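PDB 2W9M: polymerase X, which probably catalyses the extension of DNA chains from deoxyribonucleoside triphosphates, and carries a three-zinc site of the kind found in phosphoesterases. Local coordinates for residues A[94-98]-A[461-465]; A[338-342]-A[517-521]; A[364-368]-A[400-405]; A[451-456]-A[484-489]. All blocks are in the same frame, centred on the assembly; numbering follows the deposited sequence.

Contact 1: A[94-98]-A[461-465]; sequences PGLLD and LLLRR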
loop_
_atom_site.group_PDB
_atom_site.type_symbol
_atom_site.label_atom_id
_atom_site.label_comp_id
_atom_site.label_asym_id
_atom_site.label_seq_id
_atom_site.Cartn_x
_atom_site.Cartn_y
_atom_site.Cartn_z
ATOM N N PRO A 94 3.675 6.697 -2.724
ATOM C CA PRO A 94 3.702 5.860 -3.928
ATOM C C PRO A 94 2.710 6.323 -4.992
ATOM O O PRO A 94 3.053 6.369 -6.170
ATOM C CB PRO A 94 3.289 4.486 -3.400
ATOM C CG PRO A 94 3.706 4.497 -1.977
ATOM C CD PRO A 94 3.480 5.900 -1.504
ATOM N N GLY A 95 1.494 6.656 -4.574
ATOM C CA GLY A 95 0.458 7.070 -5.502
ATOM C C GLY A 95 0.733 8.406 -6.167
ATOM O O GLY A 95 0.288 8.650 -7.285
ATOM N N LEU A 96 1.460 9.280 -5.479
ATOM C CA LEU A 96 1.822 10.562 -6.059
ATOM C C LEU A 96 2.905 10.373 -7.111
ATOM O O LEU A 96 2.874 11.009 -8.166
ATOM C CB LEU A 96 2.300 11.535 -4.985
ATOM C CG LEU A 96 2.586 12.953 -5.487
ATOM C CD1 LEU A 96 1.293 13.739 -5.584
ATOM C CD2 LEU A 96 3.564 13.653 -4.567
ATOM N N LEU A 97 3.867 9.501 -6.819
ATOM C CA LEU A 97 4.918 9.165 -7.777
ATOM C C LEU A 97 4.309 8.612 -9.061
ATOM O O LEU A 97 4.854 8.803 -10.148
ATOM C CB LEU A 97 5.888 8.142 -7.181
ATOM C CG LEU A 97 6.673 8.605 -5.953
ATOM C CD1 LEU A 97 7.620 7.508 -5.478
ATOM C CD2 LEU A 97 7.426 9.890 -6.269
ATOM N N ASP A 98 3.176 7.927 -8.922
ATOM C CA ASP A 98 2.450 7.379 -10.060
ATOM C C ASP A 98 1.783 8.466 -10.895
ATOM O O ASP A 98 1.939 8.500 -12.116
ATOM C CB ASP A 98 1.400 6.379 -9.587
ATOM C CG ASP A 98 1.988 5.009 -9.296
ATOM O OD1 ASP A 98 3.121 4.730 -9.754
ATOM O OD2 ASP A 98 1.310 4.206 -8.617
ATOM N N LEU A 461 8.662 -0.606 -2.736
ATOM C CA LEU A 461 7.480 -0.096 -3.431
ATOM C C LEU A 461 7.115 -1.003 -4.602
ATOM O O LEU A 461 7.778 -0.984 -5.633
ATOM C CB LEU A 461 7.708 1.331 -3.934
ATOM C CG LEU A 461 7.727 2.429 -2.870
ATOM C CD1 LEU A 461 7.815 3.794 -3.529
ATOM C CD2 LEU A 461 6.497 2.337 -1.979
ATOM N N LEU A 462 6.059 -1.794 -4.442
ATOM C CA LEU A 462 5.658 -2.755 -5.468
ATOM C C LEU A 462 5.591 -2.145 -6.873
ATOM O O LEU A 462 4.927 -1.133 -7.086
ATOM C CB LEU A 462 4.311 -3.400 -5.124
ATOM C CG LEU A 462 4.269 -4.544 -4.108
ATOM C CD1 LEU A 462 5.657 -5.121 -3.922
ATOM C CD2 LEU A 462 3.703 -4.100 -2.773
ATOM N N LEU A 463 6.278 -2.783 -7.820
ATOM C CA LEU A 463 6.255 -2.392 -9.232
ATOM C C LEU A 463 7.068 -1.138 -9.541
ATOM O O LEU A 463 6.974 -0.598 -10.641
ATOM C CB LEU A 463 4.818 -2.214 -9.738
ATOM C CG LEU A 463 3.884 -3.418 -9.645
ATOM C CD1 LEU A 463 2.503 -3.062 -10.169
ATOM C CD2 LEU A 463 4.451 -4.602 -10.403
ATOM N N ARG A 464 7.861 -0.674 -8.579
ATOM C CA ARG A 464 8.668 0.528 -8.782
ATOM C C ARG A 464 10.128 0.348 -8.367
ATOM O O ARG A 464 11.039 0.591 -9.156
ATOM C CB ARG A 464 8.044 1.722 -8.052
ATOM C CG ARG A 464 8.898 2.984 -8.081
ATOM C CD ARG A 464 8.135 4.194 -7.556
ATOM N NE ARG A 464 6.996 4.517 -8.405
ATOM C CZ ARG A 464 7.061 5.326 -9.456
ATOM N NH1 ARG A 464 8.211 5.899 -9.782
ATOM N NH2 ARG A 464 5.978 5.566 -10.181
ATOM N N ARG A 465 10.344 -0.072 -7.125
ATOM C CA ARG A 465 11.690 -0.290 -6.603
ATOM C C ARG A 465 11.664 -1.319 -5.476
ATOM O O ARG A 465 10.768 -1.301 -4.637
ATOM C CB ARG A 465 12.272 1.020 -6.063
ATOM C CG ARG A 465 11.490 1.578 -4.880
ATOM C CD ARG A 465 12.396 1.982 -3.727
ATOM N NE ARG A 465 12.517 3.428 -3.599
ATOM C CZ ARG A 465 11.772 4.171 -2.786
ATOM N NH1 ARG A 465 10.847 3.604 -2.023
ATOM N NH2 ARG A 465 11.955 5.483 -2.733
#

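Contact 2: A[338-342]-A[517-521]; sequences SDGGA and AHVPG. With ZN (zinc ion), chain C.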
loop_
_atom_site.group_PDB
_atom_site.type_symbol
_atom_site.label_atom_id
_atom_site.label_comp_id
_atom_site.label_asym_id
_atom_site.label_seq_id
_atom_site.Cartn_x
_atom_site.Cartn_y
_atom_site.Cartn_z
ATOM N N SER A 338 1.261 17.851 6.491
ATOM C CA SER A 338 2.412 17.211 5.870
ATOM C C SER A 338 2.213 17.145 4.353
ATOM O O SER A 338 2.112 18.175 3.680
ATOM C CB SER A 338 2.588 15.802 6.442
ATOM O OG SER A 338 3.919 15.351 6.311
ATOM N N ASP A 339 2.147 15.927 3.823
ATOM C CA ASP A 339 1.889 15.726 2.407
ATOM C C ASP A 339 0.560 15.011 2.161
ATOM O O ASP A 339 0.389 14.341 1.151
ATOM C CB ASP A 339 3.045 14.977 1.740
ATOM C CG ASP A 339 3.225 13.569 2.281
ATOM O OD1 ASP A 339 2.628 13.247 3.331
ATOM O OD2 ASP A 339 3.969 12.779 1.655
ATOM N N GLY A 340 -0.380 15.167 3.086
ATOM C CA GLY A 340 -1.723 14.644 2.904
ATOM C C GLY A 340 -2.594 15.615 2.130
ATOM O O GLY A 340 -2.164 16.725 1.807
ATOM N N GLY A 341 -3.822 15.206 1.832
ATOM C CA GLY A 341 -4.718 16.031 1.039
ATOM C C GLY A 341 -5.956 16.504 1.780
ATOM O O GLY A 341 -6.789 17.218 1.222
ATOM N N ALA A 342 -6.083 16.102 3.038
ATOM C CA ALA A 342 -7.232 16.477 3.846
ATOM C C ALA A 342 -6.794 16.987 5.217
ATOM O O ALA A 342 -5.685 16.703 5.669
ATOM C CB ALA A 342 -8.183 15.296 3.992
ATOM N N ALA A 517 -2.637 6.390 5.173
ATOM C CA ALA A 517 -3.514 7.202 4.329
ATOM C C ALA A 517 -3.041 8.648 4.159
ATOM O O ALA A 517 -2.795 9.353 5.137
ATOM C CB ALA A 517 -4.940 7.178 4.876
ATOM N N HIS A 518 -2.921 9.085 2.911
ATOM C CA HIS A 518 -2.604 10.476 2.615
ATOM C C HIS A 518 -3.854 11.231 2.167
ATOM O O HIS A 518 -3.801 12.407 1.819
ATOM C CB HIS A 518 -1.515 10.551 1.549
ATOM C CG HIS A 518 -0.150 10.237 2.071
ATOM N ND1 HIS A 518 0.244 8.957 2.391
ATOM C CD2 HIS A 518 0.907 11.036 2.342
ATOM C CE1 HIS A 518 1.489 8.980 2.832
ATOM N NE2 HIS A 518 1.913 10.231 2.815
ATOM N N VAL A 519 -4.978 10.531 2.213
ATOM C CA VAL A 519 -6.245 11.015 1.702
ATOM C C VAL A 519 -7.333 10.192 2.392
ATOM O O VAL A 519 -7.093 9.049 2.761
ATOM C CB VAL A 519 -6.294 10.841 0.163
ATOM C CG1 VAL A 519 -7.602 10.205 -0.291
ATOM C CG2 VAL A 519 -6.037 12.170 -0.532
ATOM N N PRO A 520 -8.525 10.775 2.595
ATOM C CA PRO A 520 -9.579 10.074 3.343
ATOM C C PRO A 520 -9.898 8.686 2.773
ATOM O O PRO A 520 -10.098 7.733 3.526
ATOM C CB PRO A 520 -10.791 11.003 3.199
ATOM C CG PRO A 520 -10.216 12.336 2.910
ATOM C CD PRO A 520 -8.966 12.098 2.124
ATOM N N GLY A 521 -9.940 8.574 1.452
ATOM C CA GLY A 521 -10.217 7.301 0.816
ATOM C C GLY A 521 -9.116 6.293 1.072
ATOM O O GLY A 521 -9.310 5.092 0.899
HETATM ZN ZN ZN C . 3.842 10.998 3.087
#

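Contact 3: A[364-368]-A[400-405]; sequences HSRAA and SEVDIL. With ZN (zinc ion), chain C; ZN (zinc ion), chain D; ZN (zinc ion), chain E.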
loop_
_atom_site.group_PDB
_atom_site.type_symbol
_atom_site.label_atom_id
_atom_site.label_comp_id
_atom_site.label_asym_id
_atom_site.label_seq_id
_atom_site.Cartn_x
_atom_site.Cartn_y
_atom_site.Cartn_z
ATOM N N HIS A 364 4.921 13.654 8.581
ATOM C CA HIS A 364 6.376 13.556 8.525
ATOM C C HIS A 364 7.036 14.648 9.347
ATOM O O HIS A 364 6.384 15.600 9.782
ATOM C CB HIS A 364 6.887 13.660 7.090
ATOM C CG HIS A 364 6.225 12.718 6.142
ATOM N ND1 HIS A 364 6.683 11.437 5.928
ATOM C CD2 HIS A 364 5.140 12.872 5.350
ATOM C CE1 HIS A 364 5.901 10.840 5.045
ATOM N NE2 HIS A 364 4.958 11.688 4.681
ATOM N N SER A 365 8.346 14.517 9.521
ATOM C CA SER A 365 9.120 15.459 10.312
ATOM C C SER A 365 10.126 16.232 9.464
ATOM O O SER A 365 10.373 15.878 8.314
ATOM C CB SER A 365 9.849 14.708 11.419
ATOM O OG SER A 365 10.493 13.559 10.904
ATOM N N ARG A 366 10.677 17.297 10.045
ATOM C CA ARG A 366 11.794 18.063 9.478
ATOM C C ARG A 366 12.414 17.469 8.215
ATOM O O ARG A 366 12.236 17.990 7.116
ATOM C CB ARG A 366 12.903 18.193 10.531
ATOM C CG ARG A 366 13.013 19.536 11.225
ATOM C CD ARG A 366 14.069 20.412 10.554
ATOM N NE ARG A 366 13.487 21.451 9.706
ATOM C CZ ARG A 366 14.166 22.136 8.789
ATOM N NH1 ARG A 366 15.453 21.883 8.584
ATOM N NH2 ARG A 366 13.551 23.069 8.069
ATOM N N ALA A 367 13.154 16.377 8.391
ATOM C CA ALA A 367 14.014 15.834 7.342
ATOM C C ALA A 367 13.310 15.570 6.010
ATOM O O ALA A 367 13.899 15.761 4.945
ATOM C CB ALA A 367 14.729 14.581 7.833
ATOM N N ALA A 368 12.062 15.116 6.067
ATOM C CA ALA A 368 11.294 14.872 4.852
ATOM C C ALA A 368 10.906 16.202 4.220
ATOM O O ALA A 368 9.765 16.646 4.333
ATOM C CB ALA A 368 10.055 14.030 5.150
ATOM N N SER A 400 3.646 11.117 15.249
ATOM C CA SER A 400 4.482 11.672 14.201
ATOM C C SER A 400 5.233 10.541 13.523
ATOM O O SER A 400 5.581 9.556 14.168
ATOM C CB SER A 400 5.466 12.685 14.791
ATOM O OG SER A 400 6.428 13.080 13.831
ATOM N N GLU A 401 5.468 10.664 12.223
ATOM C CA GLU A 401 6.339 9.711 11.550
ATOM C C GLU A 401 7.744 10.287 11.505
ATOM O O GLU A 401 8.093 11.026 10.586
ATOM C CB GLU A 401 5.854 9.380 10.140
ATOM C CG GLU A 401 6.640 8.237 9.521
ATOM C CD GLU A 401 6.198 7.896 8.120
ATOM O OE1 GLU A 401 5.242 8.536 7.630
ATOM O OE2 GLU A 401 6.814 6.983 7.514
ATOM N N VAL A 402 8.539 9.943 12.513
ATOM C CA VAL A 402 9.872 10.496 12.682
ATOM C C VAL A 402 10.867 9.811 11.753
ATOM O O VAL A 402 10.997 8.585 11.766
ATOM C CB VAL A 402 10.331 10.350 14.139
ATOM C CG1 VAL A 402 11.716 10.947 14.336
ATOM C CG2 VAL A 402 9.321 10.998 15.065
ATOM N N ASP A 403 11.559 10.608 10.945
ATOM C CA ASP A 403 12.544 10.087 10.004
ATOM C C ASP A 403 13.755 9.575 10.775
ATOM O O ASP A 403 14.165 10.174 11.765
ATOM C CB ASP A 403 12.959 11.181 9.012
ATOM C CG ASP A 403 13.358 10.623 7.648
ATOM O OD1 ASP A 403 14.123 9.633 7.596
ATOM O OD2 ASP A 403 12.910 11.185 6.621
ATOM N N ILE A 404 14.309 8.453 10.325
ATOM C CA ILE A 404 15.525 7.903 10.908
ATOM C C ILE A 404 16.732 8.436 10.143
ATOM O O ILE A 404 16.930 8.100 8.973
ATOM C CB ILE A 404 15.525 6.365 10.842
ATOM C CG1 ILE A 404 14.302 5.802 11.569
ATOM C CG2 ILE A 404 16.805 5.807 11.433
ATOM C CD1 ILE A 404 14.082 4.317 11.344
ATOM N N LEU A 405 17.525 9.285 10.792
ATOM C CA LEU A 405 18.712 9.850 10.156
ATOM C C LEU A 405 19.669 8.722 9.788
ATOM O O LEU A 405 19.573 7.623 10.339
ATOM C CB LEU A 405 19.386 10.876 11.069
ATOM C CG LEU A 405 18.441 11.948 11.627
ATOM C CD1 LEU A 405 19.172 12.929 12.533
ATOM C CD2 LEU A 405 17.729 12.682 10.505
HETATM ZN ZN ZN C . 3.842 10.998 3.087
HETATM ZN ZN ZN D . 3.705 7.547 6.357
HETATM ZN ZN ZN E . 6.397 6.637 5.472
#

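Contact 4: A[451-456]-A[484-489]; sequences VTVLGH and TVVEIN. With ZN (zinc ion), chain E.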
loop_
_atom_site.group_PDB
_atom_site.type_symbol
_atom_site.label_atom_id
_atom_site.label_comp_id
_atom_site.label_asym_id
_atom_site.label_seq_id
_atom_site.Cartn_x
_atom_site.Cartn_y
_atom_site.Cartn_z
ATOM N N VAL A 451 10.140 5.046 20.918
ATOM C CA VAL A 451 9.573 4.519 19.681
ATOM C C VAL A 451 8.495 3.486 19.962
ATOM O O VAL A 451 8.690 2.603 20.788
ATOM C CB VAL A 451 10.659 3.859 18.817
ATOM C CG1 VAL A 451 10.039 3.182 17.608
ATOM C CG2 VAL A 451 11.680 4.894 18.386
ATOM N N THR A 452 7.364 3.583 19.270
ATOM C CA THR A 452 6.310 2.592 19.455
ATOM C C THR A 452 6.094 1.675 18.248
ATOM O O THR A 452 5.854 0.482 18.418
ATOM C CB THR A 452 4.983 3.228 19.924
ATOM O OG1 THR A 452 3.885 2.597 19.260
ATOM C CG2 THR A 452 4.960 4.688 19.611
ATOM N N VAL A 453 6.199 2.222 17.039
ATOM C CA VAL A 453 6.009 1.433 15.825
ATOM C C VAL A 453 7.109 1.664 14.792
ATOM O O VAL A 453 7.538 2.798 14.575
ATOM C CB VAL A 453 4.654 1.748 15.154
ATOM C CG1 VAL A 453 4.394 0.793 13.991
ATOM C CG2 VAL A 453 3.531 1.674 16.157
ATOM N N LEU A 454 7.555 0.584 14.155
ATOM C CA LEU A 454 8.449 0.668 13.002
ATOM C C LEU A 454 7.643 0.713 11.697
ATOM O O LEU A 454 6.967 -0.256 11.350
ATOM C CB LEU A 454 9.409 -0.528 12.975
ATOM C CG LEU A 454 10.182 -0.709 11.665
ATOM C CD1 LEU A 454 11.109 0.477 11.398
ATOM C CD2 LEU A 454 10.968 -2.001 11.667
ATOM N N GLY A 455 7.714 1.831 10.977
ATOM C CA GLY A 455 6.986 1.978 9.724
ATOM C C GLY A 455 7.593 1.187 8.570
ATOM O O GLY A 455 8.804 0.975 8.542
ATOM N N HIS A 456 6.750 0.762 7.626
ATOM C CA HIS A 456 7.156 -0.036 6.456
ATOM C C HIS A 456 8.622 -0.482 6.457
ATOM O O HIS A 456 9.453 0.090 5.752
ATOM C CB HIS A 456 6.838 0.722 5.164
ATOM C CG HIS A 456 7.191 2.170 5.218
ATOM N ND1 HIS A 456 8.485 2.626 5.112
ATOM C CD2 HIS A 456 6.417 3.273 5.378
ATOM C CE1 HIS A 456 8.497 3.946 5.201
ATOM N NE2 HIS A 456 7.252 4.360 5.363
ATOM N N THR A 484 8.995 -3.064 20.531
ATOM C CA THR A 484 8.444 -2.158 19.534
ATOM C C THR A 484 7.639 -2.917 18.479
ATOM O O THR A 484 8.101 -3.925 17.940
ATOM C CB THR A 484 9.532 -1.271 18.896
ATOM O OG1 THR A 484 9.290 -1.148 17.489
ATOM C CG2 THR A 484 10.896 -1.861 19.121
ATOM N N VAL A 485 6.422 -2.447 18.214
ATOM C CA VAL A 485 5.536 -3.121 17.267
ATOM C C VAL A 485 5.907 -2.802 15.826
ATOM O O VAL A 485 6.289 -1.680 15.511
ATOM C CB VAL A 485 4.039 -2.828 17.554
ATOM C CG1 VAL A 485 3.893 -1.814 18.662
ATOM C CG2 VAL A 485 3.313 -2.390 16.296
ATOM N N VAL A 486 5.826 -3.808 14.961
ATOM C CA VAL A 486 6.234 -3.656 13.573
ATOM C C VAL A 486 5.013 -3.493 12.673
ATOM O O VAL A 486 4.003 -4.177 12.845
ATOM C CB VAL A 486 7.132 -4.830 13.108
ATOM C CG1 VAL A 486 6.634 -6.133 13.671
ATOM C CG2 VAL A 486 7.203 -4.891 11.589
ATOM N N GLU A 487 5.105 -2.568 11.725
ATOM C CA GLU A 487 3.957 -2.197 10.913
ATOM C C GLU A 487 3.787 -3.102 9.701
ATOM O O GLU A 487 4.758 -3.476 9.046
ATOM C CB GLU A 487 4.084 -0.737 10.466
ATOM C CG GLU A 487 3.138 -0.312 9.346
ATOM C CD GLU A 487 3.212 1.185 9.060
ATOM O OE1 GLU A 487 2.649 1.967 9.857
ATOM O OE2 GLU A 487 3.831 1.584 8.045
ATOM N N ILE A 488 2.543 -3.468 9.427
ATOM C CA ILE A 488 2.182 -4.060 8.152
ATOM C C ILE A 488 1.447 -2.975 7.382
ATOM O O ILE A 488 0.252 -2.756 7.577
ATOM C CB ILE A 488 1.281 -5.294 8.322
ATOM C CG1 ILE A 488 2.035 -6.411 9.048
ATOM C CG2 ILE A 488 0.782 -5.778 6.970
ATOM C CD1 ILE A 488 1.175 -7.615 9.358
ATOM N N ASN A 489 2.182 -2.273 6.527
ATOM C CA ASN A 489 1.645 -1.115 5.833
ATOM C C ASN A 489 0.615 -1.546 4.806
ATOM O O ASN A 489 0.932 -2.249 3.846
ATOM C CB ASN A 489 2.778 -0.313 5.188
ATOM C CG ASN A 489 2.359 1.091 4.813
ATOM O OD1 ASN A 489 1.516 1.286 3.941
ATOM N ND2 ASN A 489 2.950 2.080 5.471
HETATM ZN ZN ZN E . 6.397 6.637 5.472
HETATM O O HOH W 1 7.073 -2.250 9.172
#

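Contact 1: A[94-98]-A[461-465]
A surface salt bridge between Asp98 and Arg464 marks the seam where helix 94-99 meets a loop of the zinc-binding part of the chain. Arg464 NH2 donates to Asp98 OD1 at 3.0 Å. The acceptor lies almost in the guanidinium plane and is met on its anti side, while the two flat groups are turned 48° against each other. Leu97 CB sits 3.8 Å above one guanidinium face, over its centre, giving the charge an apolar cover. The arginine gets there with CG opposite its own backbone N (chi1 174°) and a bend at chi3. With an alanine here in place of Asp98, the Arg464 charge would have no acid facing it across this contact, and its guanidinium would probably be freer to swing off Leu97. The helix belongs to the family X polymerase region, whose sequence carries helix-hairpin-helix motifs; the loop follows strand 453-454 of the parallel sheet. Deeper in the seam the contact becomes apolar: Leu461 CD2 reaches Pro94 CG at 3.5 Å, and Leu461 CD1 meets Leu97 CD1 at 4.2 Å, each pair crossing at about a right angle. Leu461 O accepts from both Arg464 N and Arg465 N, the pattern of a classic beta bulge.

Contact 2: A[338-342]-A[517-521]
His518, first to touch along the second segment, shares one zinc ion (chain C) with Asp339. Its NE2 binds the metal at 2.1 Å. Asp339 grips the same ion with both oxygens, unequally, OD2 at 2.3 Å and OD1 at 2.6 Å, its carboxylate standing 74° to the imidazole ring. OD1 lies near the ring plane, at the edge formed by CD2. The aspartate CG is tucked between backbone N and carbonyl carbon (chi1 64°), which turns the carboxylate to the metal. Outside partners also meet the imidazole: His334 stacks on it, and ND1 makes a weak hydrogen bond to Asp516 O. The backbone takes over next, as His518 O accepts from Gly341 N at 2.8 Å, a short but bent bond (139° at the hydrogen). The two backbones run nearly alongside here, and Gly341 fits the close approach, because a side chain on it would crowd Val519 CG2, which already lies 4.4 Å from Gly341 CA. At Pro520 the contact becomes apolar, CG packing on Ala342 CB at 3.8 Å, with Met347 of helix 344-353 touching both residues. Loops at the ends of the sheet's outermost strands, 329-333 and 511-514, thus meet over a metal whose coordination His364 completes, an arrangement typical of the trinuclear zinc site of a PHP domain.

Contact 3: A[364-368]-A[400-405]
Ser365 OG has two hydrogen-bond partners: Asp403 N donates to it at 3.1 Å in a nearly straight bond (164°), and Asp411 OD2 forms a second bond with it. The hydroxyl reaches the strand because OG is held between its own backbone N and carbonyl carbon (chi1 47°). A valine in place of Ser365 would probably cost Asp403 N its acceptor and leave Asp411 with one partner fewer. The turn that follows is closed by Ala368 N bonding to Ser365 O at 2.9 Å, and Ala367 N gives Asp411 OD2 another donor. Ala367 CB then rests on Asp403 CB, 4.0 Å away, with Leu405 CD2 at its flank. At the metal end, His364 and Glu401 lie side by side and point the same way, their ring and carboxylate planes 30° apart; His364 CE1 comes within 3.5 Å of Glu401 OE1. They nevertheless serve different ions. His364 NE2 binds the zinc of chain C at 2.1 Å, whereas the extended Glu401 side chain bridges two others, OE1 to that of chain D (2.2 Å) and OE2 to that of chain E (2.1 Å). Ser426 OG adds a hydrogen bond to OE2, holding the bridging carboxylate from the second shell. Strand 396-403 runs parallel between 358-364 and 422-426, bonded to the latter through Val424, while Ile404 packs onto Leu442 and Ala445 of helix 435-446.

Contact 4: A[451-456]-A[484-489]
Glu487 has the most surface buried here, and its OE2 joins the two segments: His456 N donates to it at 3.1 Å, almost perfectly straight (175°), and Asn489 ND2 does so at 2.8 Å. The two donors come from opposite faces of the carboxylate plane, which pins that oxygen. The other oxygen, OE1, is bonded to Asn514 ND2 and His332 ND1, so both oxygens of this buried acid are held. With CG opposite the backbone N (chi1 166°), the side chain runs out extended to the metal end of the strand, where it fixes the backbone of His456, whose NE2 binds the zinc of chain E at 2.4 Å. Strands 453-454 and 485-489 are parallel neighbours of the central sheet, joined through helix 472-482 as a beta-alpha-beta unit. Val485 and Leu454 carry its ladder: Val485 N bonds to Thr452 O, and Leu454 N to Val485 O at 2.9 Å. Leu454 O then takes Glu487 N at 3.0 Å and also a water that bridges to Glu487 O. The side chains of Val485 and Leu454 leave by different faces. Val485 CG2 meets Val453 CG2 at 4.1 Å, on the face where Val453 CG1 also touches Glu487 CB; Leu454 turns to the opposite face and packs on Leu442 and Val446 of helix 435-446.

Overall arrangement
Three of the four contacts surround the zinc cluster at one end of the seven-stranded parallel sheet, showing how distant loops can build one metal site. Contact 2 joins loops from its outermost strands, contact 3 lies between the second and third strands and contact 4 between the fifth and sixth. Contacts 2 and 3, their centres about 17 Å apart, share the zinc of chain C; contacts 3 and 4, about 14 Å apart, share that of chain E. Along the chain, contact 3 precedes contact 4, both within the span of contact 2. Contact 1, its centre 16 to 20 Å from the others, starts first and interleaves with contacts 2 and 4, 461-465 falling between 451-456 and 484-489; it docks a polymerase-region helix beside this site.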